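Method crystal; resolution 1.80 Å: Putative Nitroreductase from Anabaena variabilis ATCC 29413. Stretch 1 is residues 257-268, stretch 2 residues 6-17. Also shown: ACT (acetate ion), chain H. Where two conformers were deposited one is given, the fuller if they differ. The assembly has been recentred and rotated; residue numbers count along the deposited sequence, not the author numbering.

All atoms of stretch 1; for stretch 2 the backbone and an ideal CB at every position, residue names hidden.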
# COMPACT_ATOMS: atom_id res chain seq x y z
N ALA A 257 14.68 -5.19 -15.98
CA ALA A 257 14.92 -4.78 -17.35
C ALA A 257 13.76 -3.91 -17.82
O ALA A 257 12.74 -3.80 -17.15
CB ALA A 257 15.01 -6.05 -18.27
N THR A 258 13.94 -3.30 -18.99
CA THR A 258 12.92 -2.53 -19.68
C THR A 258 12.64 -3.32 -20.96
O THR A 258 13.53 -3.54 -21.79
CB THR A 258 13.39 -1.11 -19.97
OG1 THR A 258 13.70 -0.46 -18.73
CG2 THR A 258 12.34 -0.32 -20.76
N GLU A 259 11.42 -3.77 -21.12
CA GLU A 259 11.04 -4.59 -22.25
C GLU A 259 10.22 -3.84 -23.29
O GLU A 259 9.08 -3.51 -23.06
CB GLU A 259 10.22 -5.81 -21.75
CG GLU A 259 9.81 -6.74 -22.90
CD GLU A 259 8.69 -7.70 -22.51
OE1 GLU A 259 8.36 -7.79 -21.33
OE2 GLU A 259 8.11 -8.34 -23.40
N THR A 260 10.80 -3.59 -24.45
CA THR A 260 10.10 -2.89 -25.50
C THR A 260 9.67 -3.84 -26.63
O THR A 260 8.86 -3.47 -27.46
CB THR A 260 10.98 -1.74 -26.06
OG1 THR A 260 12.22 -2.27 -26.49
CG2 THR A 260 11.27 -0.69 -24.97
N ASN A 261 10.15 -5.09 -26.65
CA ASN A 261 9.81 -6.03 -27.74
C ASN A 261 8.72 -7.04 -27.37
O ASN A 261 8.77 -8.21 -27.75
CB ASN A 261 11.07 -6.76 -28.22
CG ASN A 261 10.86 -7.50 -29.56
OD1 ASN A 261 9.95 -7.18 -30.33
ND2 ASN A 261 11.73 -8.47 -29.85
N TYR A 262 7.67 -6.56 -26.72
CA TYR A 262 6.60 -7.45 -26.25
C TYR A 262 5.70 -7.85 -27.42
O TYR A 262 5.51 -7.08 -28.37
CB TYR A 262 5.79 -6.81 -25.12
CG TYR A 262 5.29 -5.43 -25.42
CD1 TYR A 262 4.07 -5.23 -26.05
CD2 TYR A 262 6.04 -4.31 -25.07
CE1 TYR A 262 3.63 -3.96 -26.33
CE2 TYR A 262 5.58 -3.04 -25.34
CZ TYR A 262 4.38 -2.86 -25.97
OH TYR A 262 3.92 -1.60 -26.27
N PRO A 263 5.12 -9.06 -27.34
CA PRO A 263 4.22 -9.51 -28.38
C PRO A 263 2.84 -8.96 -28.12
O PRO A 263 2.62 -8.20 -27.17
CB PRO A 263 4.24 -11.03 -28.23
CG PRO A 263 4.47 -11.24 -26.76
CD PRO A 263 5.27 -10.07 -26.27
N GLN A 264 1.90 -9.30 -28.99
CA GLN A 264 0.53 -8.88 -28.77
C GLN A 264 -0.02 -9.86 -27.74
O GLN A 264 0.01 -11.07 -27.97
CB GLN A 264 -0.28 -8.82 -30.08
CG GLN A 264 -0.00 -7.51 -30.88
CD GLN A 264 -0.15 -6.23 -30.02
OE1 GLN A 264 0.80 -5.44 -29.87
NE2 GLN A 264 -1.33 -6.06 -29.40
N VAL A 265 -0.43 -9.33 -26.59
CA VAL A 265 -0.91 -10.16 -25.48
C VAL A 265 -2.41 -9.97 -25.34
O VAL A 265 -2.86 -8.88 -25.03
CB VAL A 265 -0.20 -9.79 -24.15
CG1 VAL A 265 -0.68 -10.69 -23.02
CG2 VAL A 265 1.32 -9.88 -24.35
N PRO A 266 -3.19 -11.02 -25.63
CA PRO A 266 -4.65 -10.91 -25.53
C PRO A 266 -5.19 -10.48 -24.18
O PRO A 266 -4.58 -10.75 -23.14
CB PRO A 266 -5.12 -12.32 -25.84
CG PRO A 266 -4.04 -12.86 -26.77
CD PRO A 266 -2.77 -12.33 -26.16
N ASP A 267 -6.33 -9.80 -24.19
CA ASP A 267 -6.96 -9.44 -22.95
C ASP A 267 -7.15 -10.70 -22.14
O ASP A 267 -7.53 -11.74 -22.68
CB ASP A 267 -8.35 -8.82 -23.19
CG ASP A 267 -8.30 -7.44 -23.76
OD1 ASP A 267 -7.29 -6.72 -23.68
OD2 ASP A 267 -9.36 -7.04 -24.29
N GLY A 268 -6.95 -10.58 -20.83
CA GLY A 268 -7.10 -11.72 -19.91
C GLY A 268 -5.78 -12.42 -19.64
O GLY A 268 -5.65 -13.13 -18.65
N UNK A 6 9.85 3.61 -28.41
CA UNK A 6 8.79 2.55 -28.29
C UNK A 6 8.44 2.35 -26.81
O UNK A 6 9.33 2.35 -25.95
CB UNK A 6 9.26 1.23 -28.90
N UNK A 7 7.16 2.17 -26.54
CA UNK A 7 6.68 1.97 -25.18
C UNK A 7 7.26 0.66 -24.62
O UNK A 7 7.50 -0.29 -25.38
CB UNK A 7 5.15 1.95 -25.14
N UNK A 8 7.47 0.61 -23.32
CA UNK A 8 7.88 -0.64 -22.69
C UNK A 8 6.59 -1.29 -22.16
O UNK A 8 5.51 -0.67 -22.15
CB UNK A 8 8.91 -0.41 -21.58
N UNK A 9 6.72 -2.52 -21.68
CA UNK A 9 5.56 -3.30 -21.27
C UNK A 9 4.77 -2.65 -20.13
O UNK A 9 3.55 -2.74 -20.13
CB UNK A 9 6.01 -4.70 -20.85
N UNK A 10 5.42 -1.95 -19.19
CA UNK A 10 4.67 -1.26 -18.12
C UNK A 10 3.77 -0.13 -18.68
O UNK A 10 2.64 0.06 -18.21
CB UNK A 10 5.65 -0.68 -17.09
N UNK A 11 4.28 0.61 -19.66
CA UNK A 11 3.47 1.64 -20.33
C UNK A 11 2.28 1.03 -21.08
O UNK A 11 1.15 1.53 -20.99
CB UNK A 11 4.34 2.44 -21.30
N UNK A 12 2.52 -0.09 -21.75
CA UNK A 12 1.47 -0.80 -22.49
C UNK A 12 0.40 -1.31 -21.52
O UNK A 12 -0.81 -1.14 -21.76
CB UNK A 12 2.06 -1.96 -23.29
N UNK A 13 0.85 -1.97 -20.47
CA UNK A 13 -0.02 -2.46 -19.39
C UNK A 13 -0.91 -1.28 -18.89
O UNK A 13 -2.13 -1.39 -18.78
CB UNK A 13 0.81 -3.04 -18.25
N UNK A 14 -0.27 -0.17 -18.58
CA UNK A 14 -1.00 0.98 -18.06
C UNK A 14 -2.07 1.45 -19.05
O UNK A 14 -3.23 1.61 -18.70
CB UNK A 14 -0.03 2.12 -17.75
N UNK A 15 -1.68 1.61 -20.30
CA UNK A 15 -2.59 2.06 -21.33
C UNK A 15 -3.78 1.11 -21.46
O UNK A 15 -4.95 1.54 -21.53
CB UNK A 15 -1.86 2.18 -22.67
N UNK A 16 -3.50 -0.18 -21.49
CA UNK A 16 -4.54 -1.20 -21.61
C UNK A 16 -5.51 -1.34 -20.45
O UNK A 16 -6.60 -1.94 -20.60
CB UNK A 16 -3.87 -2.56 -21.83
N UNK A 17 -5.18 -0.75 -19.32
CA UNK A 17 -5.98 -0.89 -18.11
C UNK A 17 -6.66 0.40 -17.65
O UNK A 17 -7.29 0.44 -16.60
CB UNK A 17 -5.09 -1.42 -16.98
C ACT H . 16.69 -0.60 -16.58
O ACT H . 15.77 -1.29 -17.12
OXT ACT H . 16.38 0.40 -15.89
CH3 ACT H . 18.15 -0.92 -16.72

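Stretch 1 has no regular helix or strand, and stretch 2 is a short lead-in followed by a helix over 9-16.

Position 6 points its CA-to-CB bond toward stretch 1, with the ideal CB 4.5 Å from T260 CB. The Y262 ring and the carbonyl of T260 lie nearby. A polar or aromatic side chain of moderate length would suit. The residue is H6. Its CE1 lies 3.2 Å from T260 O and 3.5 Å from Y262 OH. The two rings sit obliquely, with planes at 63°. H6 ND1 donates to the backbone O of position 7 (2.6 Å), which ties the ring to the backbone of the next residue.

Position 7 points sideways, its ideal CB 3.9 Å from Y262 OH. Many side chains would fit. Q7 comes nearest Y262 OH with its CB, 3.9 Å away, while its backbone O lies at the edge of the tyrosine ring, 3.4 Å from Y262 CE2.

Position 8 is tight. Its ideal CB is 3.4 Å from E259 O and 3.5 Å from T258 CG2, and its CA makes a CA-H...O contact with E259 O (3.1 Å). It precedes the helix, so a small residue such as serine, threonine, alanine or glycine suits. The residue is S8, at the N-cap, but its side chain makes no capping bond.

Position 9 opens the helix. Its N donates to E259 O (2.9 Å), a bond open to any residue but proline. The ideal CB is 4.2 Å from Y262 CD2 and 3.9 Å from E259 OE1. The ring favours an apolar chain, although a polar one could answer the carboxylate. I9 takes the apolar course: its CD1 lies over one face of the Y262 ring, 3.9 Å from Y262 CG.

Positions 10 and 11 have nothing of stretch 1 near their ideal CB atoms, so stretch 1 sets little restriction. They are A10 and Q11. Q11 OE1 accepts from S8 N (2.9 Å).

Position 12 points toward stretch 1, with its ideal CB 3.5 Å from Y262 OH. A flat ring could lie along the tyrosine; a long aliphatic chain would also serve. The residue is H12, which forms an offset stack with Y262, centroids 4.6 Å apart and planes at 28°. Its NE2 also hydrogen-bonds water 1 (2.7 Å), which donates to P263 O and accepts from V265 N.

Positions 13, 14 and 15 are out of reach of stretch 1. They are Y13, H14 and E15.

Position 16 points toward stretch 1, but its ideal CB touches nothing there. Farther out wait the carbonyl of V265 and the carboxylate of D267. A long, positively charged donor is called for, lysine or arginine. R16 meets both: NH1 and NH2 each donate to V265 O (2.7 Å each), and NH2 forms a salt bridge with D267 OD1 (2.7 Å). NH1 also donates to H12 NE2 (3.2 Å), linking successive turns.

Position 17 is also out of reach. It is T17.

Stretch 2 (6-17) HQSIAQHYHERT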
# COMPACT_ATOMS: atom_id res chain seq x y z
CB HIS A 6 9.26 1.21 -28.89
CG HIS A 6 8.16 0.19 -29.00
ND1 HIS A 6 7.66 -0.50 -27.92
CD2 HIS A 6 7.49 -0.28 -30.09
CE1 HIS A 6 6.71 -1.33 -28.32
NE2 HIS A 6 6.59 -1.22 -29.64
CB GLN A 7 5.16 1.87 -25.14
CG GLN A 7 4.40 3.17 -25.36
CD GLN A 7 2.96 3.11 -24.83
OE1 GLN A 7 2.34 2.04 -24.78
NE2 GLN A 7 2.45 4.26 -24.40
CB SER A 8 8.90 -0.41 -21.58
OG SER A 8 8.29 0.27 -20.51
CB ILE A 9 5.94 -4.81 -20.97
CG1 ILE A 9 4.67 -5.67 -20.74
CG2 ILE A 9 6.92 -4.88 -19.82
CD1 ILE A 9 3.69 -5.76 -21.93
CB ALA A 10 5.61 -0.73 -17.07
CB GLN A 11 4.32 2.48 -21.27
CG GLN A 11 5.36 3.31 -20.55
CD GLN A 11 6.30 3.96 -21.51
OE1 GLN A 11 7.13 3.30 -22.16
NE2 GLN A 11 6.19 5.27 -21.63
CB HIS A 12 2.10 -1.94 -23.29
CG HIS A 12 1.14 -2.74 -24.12
ND1 HIS A 12 0.49 -2.21 -25.22
CD2 HIS A 12 0.77 -4.05 -24.05
CE1 HIS A 12 -0.27 -3.15 -25.76
NE2 HIS A 12 -0.10 -4.27 -25.09
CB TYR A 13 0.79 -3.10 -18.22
CG TYR A 13 -0.17 -3.41 -17.10
CD1 TYR A 13 -0.89 -4.58 -17.08
CD2 TYR A 13 -0.45 -2.46 -16.15
CE1 TYR A 13 -1.87 -4.82 -16.14
CE2 TYR A 13 -1.45 -2.67 -15.18
CZ TYR A 13 -2.16 -3.85 -15.18
OH TYR A 13 -3.17 -4.03 -14.23
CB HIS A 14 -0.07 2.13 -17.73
CG HIS A 14 -0.71 3.15 -16.85
ND1 HIS A 14 -1.03 2.89 -15.54
CD2 HIS A 14 -1.14 4.41 -17.11
CE1 HIS A 14 -1.61 3.96 -15.02
NE2 HIS A 14 -1.68 4.90 -15.95
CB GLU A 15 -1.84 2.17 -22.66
CG GLU A 15 -2.69 2.76 -23.79
CD GLU A 15 -3.16 4.22 -23.51
OE1 GLU A 15 -2.48 4.93 -22.75
OE2 GLU A 15 -4.20 4.64 -24.07
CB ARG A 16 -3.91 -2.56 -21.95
CG ARG A 16 -3.48 -2.49 -23.41
CD ARG A 16 -3.18 -3.69 -24.05
NE ARG A 16 -4.15 -4.77 -23.89
CZ ARG A 16 -3.77 -6.02 -24.11
NH1 ARG A 16 -2.53 -6.23 -24.50
NH2 ARG A 16 -4.58 -7.04 -23.93
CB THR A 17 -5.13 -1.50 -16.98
OG1 THR A 17 -3.92 -0.76 -16.78
CG2 THR A 17 -4.80 -2.97 -17.32
O HOH W 1 0.19 -6.63 -26.29
O HOH W 2 -7.00 -3.86 -23.10
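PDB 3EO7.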